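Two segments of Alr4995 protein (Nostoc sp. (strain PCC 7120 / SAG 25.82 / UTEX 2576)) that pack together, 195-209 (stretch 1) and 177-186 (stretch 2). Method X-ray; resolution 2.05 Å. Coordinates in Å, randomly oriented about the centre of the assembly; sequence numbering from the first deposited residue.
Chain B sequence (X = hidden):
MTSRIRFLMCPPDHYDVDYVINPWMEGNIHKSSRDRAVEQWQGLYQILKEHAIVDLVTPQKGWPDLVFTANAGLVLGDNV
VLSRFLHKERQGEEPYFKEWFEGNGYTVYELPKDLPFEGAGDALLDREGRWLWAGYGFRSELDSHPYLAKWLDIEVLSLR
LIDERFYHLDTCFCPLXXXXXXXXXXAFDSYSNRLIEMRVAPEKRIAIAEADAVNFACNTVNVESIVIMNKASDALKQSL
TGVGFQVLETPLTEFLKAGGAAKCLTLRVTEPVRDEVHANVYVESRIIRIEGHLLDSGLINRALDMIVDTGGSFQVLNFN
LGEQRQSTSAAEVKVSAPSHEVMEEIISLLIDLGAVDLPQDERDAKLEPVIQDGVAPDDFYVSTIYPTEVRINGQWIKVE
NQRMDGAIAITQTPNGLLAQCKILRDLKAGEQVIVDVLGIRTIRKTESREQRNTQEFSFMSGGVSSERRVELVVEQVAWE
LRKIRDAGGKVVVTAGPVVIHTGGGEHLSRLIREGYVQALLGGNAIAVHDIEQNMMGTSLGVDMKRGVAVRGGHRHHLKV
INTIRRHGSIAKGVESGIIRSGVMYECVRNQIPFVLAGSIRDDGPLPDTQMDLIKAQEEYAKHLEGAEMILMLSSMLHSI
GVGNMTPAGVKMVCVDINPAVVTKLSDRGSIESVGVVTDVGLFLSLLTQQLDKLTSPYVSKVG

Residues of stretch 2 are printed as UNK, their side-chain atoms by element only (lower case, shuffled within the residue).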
# COMPACT_ATOMS: atom_id res chain seq x y z
N LEU B 195 11.87 25.59 28.30
CA LEU B 195 12.29 26.79 29.04
C LEU B 195 11.27 27.15 30.11
O LEU B 195 11.65 27.50 31.23
CB LEU B 195 12.48 27.98 28.10
CG LEU B 195 12.90 29.32 28.73
CD1 LEU B 195 14.21 29.18 29.53
CD2 LEU B 195 13.05 30.38 27.64
N ILE B 196 9.99 27.07 29.76
CA ILE B 196 8.90 27.37 30.68
C ILE B 196 8.96 26.44 31.88
O ILE B 196 8.77 26.84 33.04
CB ILE B 196 7.54 27.23 29.98
CG1 ILE B 196 7.35 28.35 28.96
CG2 ILE B 196 6.42 27.24 30.99
CD1 ILE B 196 6.12 28.17 28.07
N GLU B 197 9.24 25.17 31.59
CA GLU B 197 9.22 24.16 32.63
C GLU B 197 10.45 24.28 33.54
O GLU B 197 10.37 23.92 34.71
CB GLU B 197 9.08 22.77 31.99
CG GLU B 197 7.66 22.53 31.41
CD GLU B 197 7.60 21.44 30.34
OE1 GLU B 197 8.57 20.67 30.20
OE2 GLU B 197 6.58 21.34 29.62
N MSE B 198 11.55 24.83 33.03
CA MSE B 198 12.71 25.09 33.90
C MSE B 198 12.53 26.32 34.81
O MSE B 198 13.09 26.38 35.91
CB MSE B 198 13.99 25.28 33.07
CG MSE B 198 14.61 23.98 32.57
SE MSE B 198 16.26 24.27 31.56
CE MSE B 198 15.55 25.31 30.08
N ARG B 199 11.73 27.29 34.38
CA ARG B 199 11.61 28.56 35.10
C ARG B 199 10.39 28.60 36.02
O ARG B 199 10.32 29.40 36.96
CB ARG B 199 11.53 29.72 34.11
CG ARG B 199 12.81 29.93 33.31
CD ARG B 199 13.83 30.63 34.14
NE ARG B 199 15.05 30.94 33.41
CZ ARG B 199 15.72 32.08 33.56
NH1 ARG B 199 15.27 33.01 34.40
NH2 ARG B 199 16.83 32.29 32.87
N VAL B 200 9.41 27.75 35.73
CA VAL B 200 8.19 27.70 36.52
C VAL B 200 7.96 26.28 37.04
O VAL B 200 7.88 25.35 36.24
CB VAL B 200 6.96 28.15 35.70
CG1 VAL B 200 5.72 28.20 36.57
CG2 VAL B 200 7.22 29.51 35.07
N ALA B 201 7.87 26.14 38.36
CA ALA B 201 7.61 24.86 39.03
C ALA B 201 6.22 24.34 38.70
O ALA B 201 5.29 25.13 38.52
CB ALA B 201 7.79 25.01 40.56
N PRO B 202 6.05 23.00 38.64
CA PRO B 202 4.81 22.34 38.19
C PRO B 202 3.54 22.75 38.94
O PRO B 202 2.47 22.78 38.33
CB PRO B 202 5.10 20.85 38.42
CG PRO B 202 6.58 20.74 38.35
CD PRO B 202 7.10 22.01 38.96
N GLU B 203 3.64 23.04 40.24
CA GLU B 203 2.47 23.43 41.02
C GLU B 203 1.99 24.83 40.67
O GLU B 203 0.81 25.16 40.88
CB GLU B 203 2.75 23.36 42.53
CG GLU B 203 3.87 22.41 42.93
CD GLU B 203 5.25 23.05 42.80
OE1 GLU B 203 6.12 22.42 42.16
OE2 GLU B 203 5.45 24.17 43.34
N LYS B 204 2.90 25.66 40.16
CA LYS B 204 2.58 27.03 39.75
C LYS B 204 2.16 27.11 38.27
O LYS B 204 1.69 28.15 37.80
CB LYS B 204 3.76 27.97 40.00
CG LYS B 204 4.21 28.05 41.45
CD LYS B 204 3.22 28.81 42.29
CE LYS B 204 3.87 29.30 43.57
NZ LYS B 204 2.87 29.96 44.47
N ARG B 205 2.33 26.01 37.54
CA ARG B 205 1.88 25.94 36.15
C ARG B 205 0.42 25.53 36.04
O ARG B 205 -0.00 24.51 36.57
CB ARG B 205 2.75 24.96 35.35
CG ARG B 205 4.24 25.24 35.44
CD ARG B 205 5.01 24.74 34.22
NE ARG B 205 5.00 23.28 34.08
CZ ARG B 205 5.94 22.47 34.56
NH1 ARG B 205 6.97 22.96 35.24
NH2 ARG B 205 5.86 21.16 34.37
N ILE B 206 -0.36 26.35 35.34
CA ILE B 206 -1.74 26.04 35.04
C ILE B 206 -1.89 25.88 33.54
O ILE B 206 -2.26 26.83 32.84
CB ILE B 206 -2.70 27.13 35.55
CG1 ILE B 206 -2.38 27.48 37.01
CG2 ILE B 206 -4.16 26.69 35.36
CD1 ILE B 206 -3.16 28.67 37.55
N ALA B 207 -1.57 24.69 33.03
CA ALA B 207 -1.70 24.42 31.61
C ALA B 207 -3.17 24.20 31.27
O ALA B 207 -3.86 23.47 31.97
CB ALA B 207 -0.87 23.21 31.21
N ILE B 208 -3.64 24.84 30.21
CA ILE B 208 -5.07 24.80 29.89
C ILE B 208 -5.39 24.01 28.64
O ILE B 208 -4.54 23.85 27.76
CB ILE B 208 -5.65 26.22 29.72
CG1 ILE B 208 -5.04 26.91 28.50
CG2 ILE B 208 -5.43 27.03 30.98
CD1 ILE B 208 -5.80 28.12 28.03
N ALA B 209 -6.63 23.53 28.58
CA ALA B 209 -7.16 22.78 27.45
C ALA B 209 -7.34 23.67 26.23
O ALA B 209 -7.48 24.88 26.37
CB ALA B 209 -8.49 22.14 27.82
N UNK B 177 -0.20 36.76 39.50
CA UNK B 177 0.35 37.05 40.82
C UNK B 177 0.76 35.76 41.52
O UNK B 177 0.26 34.68 41.18
c UNK B 177 -0.66 37.82 41.66
N UNK B 178 1.69 35.87 42.47
CA UNK B 178 2.08 34.75 43.33
C UNK B 178 2.74 33.62 42.53
O UNK B 178 2.56 32.44 42.83
c UNK B 178 1.19 33.38 45.27
n UNK B 178 0.30 32.44 45.60
o UNK B 178 2.25 33.55 45.89
c UNK B 178 0.84 34.23 44.08
N UNK B 179 3.48 33.99 41.49
CA UNK B 179 4.27 33.05 40.71
C UNK B 179 3.54 32.15 39.71
O UNK B 179 4.17 31.33 39.04
N UNK B 180 2.23 32.29 39.60
CA UNK B 180 1.46 31.39 38.76
C UNK B 180 1.57 31.72 37.27
O UNK B 180 1.81 32.86 36.89
c UNK B 180 -0.28 29.22 40.48
c UNK B 180 0.00 31.37 39.19
c UNK B 180 -0.36 30.57 42.89
c UNK B 180 -0.21 31.27 41.71
c UNK B 180 -0.43 28.51 41.66
c UNK B 180 -0.47 29.19 42.86
c UNK B 180 -0.18 30.61 40.48
o UNK B 180 -0.62 28.48 44.03
N UNK B 181 1.41 30.70 36.43
CA UNK B 181 1.48 30.89 34.99
C UNK B 181 0.33 30.18 34.33
O UNK B 181 0.21 28.96 34.41
c UNK B 181 2.76 30.36 32.88
c UNK B 181 3.94 29.61 32.29
c UNK B 181 2.79 30.37 34.42
c UNK B 181 2.71 31.79 32.32
N UNK B 182 -0.52 30.95 33.66
CA UNK B 182 -1.62 30.43 32.88
C UNK B 182 -1.21 30.40 31.42
O UNK B 182 -0.95 31.45 30.83
c UNK B 182 -4.13 30.92 32.32
c UNK B 182 -4.82 29.78 33.03
c UNK B 182 -2.86 31.30 33.08
c UNK B 182 -5.06 32.13 32.20
N UNK B 183 -1.10 29.21 30.84
CA UNK B 183 -0.58 29.11 29.48
C UNK B 183 -1.08 27.87 28.77
O UNK B 183 -1.57 26.93 29.39
c UNK B 183 2.54 27.25 28.94
c UNK B 183 3.20 26.06 29.27
o UNK B 183 3.62 24.31 30.85
c UNK B 183 2.98 25.48 30.50
c UNK B 183 2.12 26.07 31.41
c UNK B 183 1.66 27.86 29.84
c UNK B 183 1.47 27.25 31.07
c UNK B 183 0.96 29.15 29.49
N UNK B 184 -0.96 27.90 27.45
CA UNK B 184 -1.38 26.80 26.60
C UNK B 184 -0.18 26.18 25.87
O UNK B 184 0.23 26.68 24.82
o UNK B 184 -3.86 23.38 21.75
c UNK B 184 -2.41 27.29 25.59
c UNK B 184 -2.59 26.47 23.21
c UNK B 184 -2.79 26.25 24.56
c UNK B 184 -3.51 24.34 22.68
c UNK B 184 -3.37 25.05 24.95
c UNK B 184 -2.94 25.53 22.27
c UNK B 184 -3.73 24.09 24.01
N UNK B 185 0.36 25.08 26.42
CA UNK B 185 1.62 24.48 25.95
C UNK B 185 1.66 24.17 24.45
O UNK B 185 2.74 24.17 23.86
c UNK B 185 -0.22 24.32 27.55
c UNK B 185 1.71 23.17 26.76
c UNK B 185 0.94 23.46 28.01
N UNK B 186 0.51 23.94 23.83
CA UNK B 186 0.46 23.63 22.41
C UNK B 186 0.80 24.81 21.52
O UNK B 186 0.97 24.66 20.31
O HOH W 1 2.75 22.01 31.78

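Position 177 carries a single carbon beyond the backbone and lies out of reach of stretch 1: Ala177. Position 178 has two side-chain carbons, the second bearing one oxygen and one nitrogen, an amide of the shortest kind whose nitrogen lies 3.7 Å from Lys204 NZ, hence Asn178. Its backbone does the work, since Lys204 NZ donates a hydrogen bond to Asn178 O at 3.0 Å. Position 179 has no side-chain atoms, its backbone oxygen lies 3.5 Å from Lys204 CB, and its phi of 76° by itself favours glycine. An ideal CB here would lie 3.6 Å from Lys204 CE, close but not a clash; the positive phi is the stronger reason for Gly179.

At position 180 one carbon leads to a six-carbon ring bearing an oxygen, and Lys204 CD lies over one face of that ring: Tyr180. Lys204 CD is 3.8 Å from the centroid of the Tyr180 ring, a CH-pi contact that holds the lysine's aliphatic part while its amine reaches Asn178 O.

Position 181 shows four carbons forked at the second, packed against Ile196 from the helix and Val200 just after it, so it is Leu181. Ile196 CG2 is 3.7 Å from Leu181 CD2 and Val200 CG1 4.2 Å from Leu181 CB. Position 182 has the same fork but faces the other side of the sheet, where Ile206 also points, and it touches Ile208; this is Leu182, whose CD1 meets Ile208 CG2 at 3.5 Å.

Position 183 is again a ring of six carbons with one oxygen, with Ile196 CG2 over one face and Arg205 CB at the edge: Tyr183, the residue most covered by stretch 1. Ile196 CG2 sits 4.2 Å from the centroid of the Tyr183 ring. Water 1 is 2.6 Å from Tyr183 OH and weakly accepts from Arg205 NE at 3.5 Å.

Position 184 repeats the oxygen-bearing ring, with Ile208 O at its edge: Tyr184, its CD1 3.3 Å from Ile208 O. Three carbons closing onto the backbone nitrogen at 185, against Ala207, give Pro185, its CG 3.7 Å from Ala207 CB. Position 186 has no side chain and touches nothing here; a CB on Gly186 would come within 2.9 Å of Tyr184 CZ.

The contact rests on a parallel strand ladder: Leu181 N to Lys204 O (2.9 Å), Ile206 N to Leu181 O (2.8 Å), a weak Tyr183 N to Ile206 O (3.3 Å) and Ile208 N to Tyr183 O (3.1 Å). These bonds fix the register, and alternation sorts the side chains. Leu181 and Tyr183 share a face with Arg205 and Ala207, and there they meet Ile196 from the helix. Arg205 also braces the helix exit, its NH1 donating to Val200 O at 2.7 Å.

Stretch 2 (177-186) ANGYLLYYPG
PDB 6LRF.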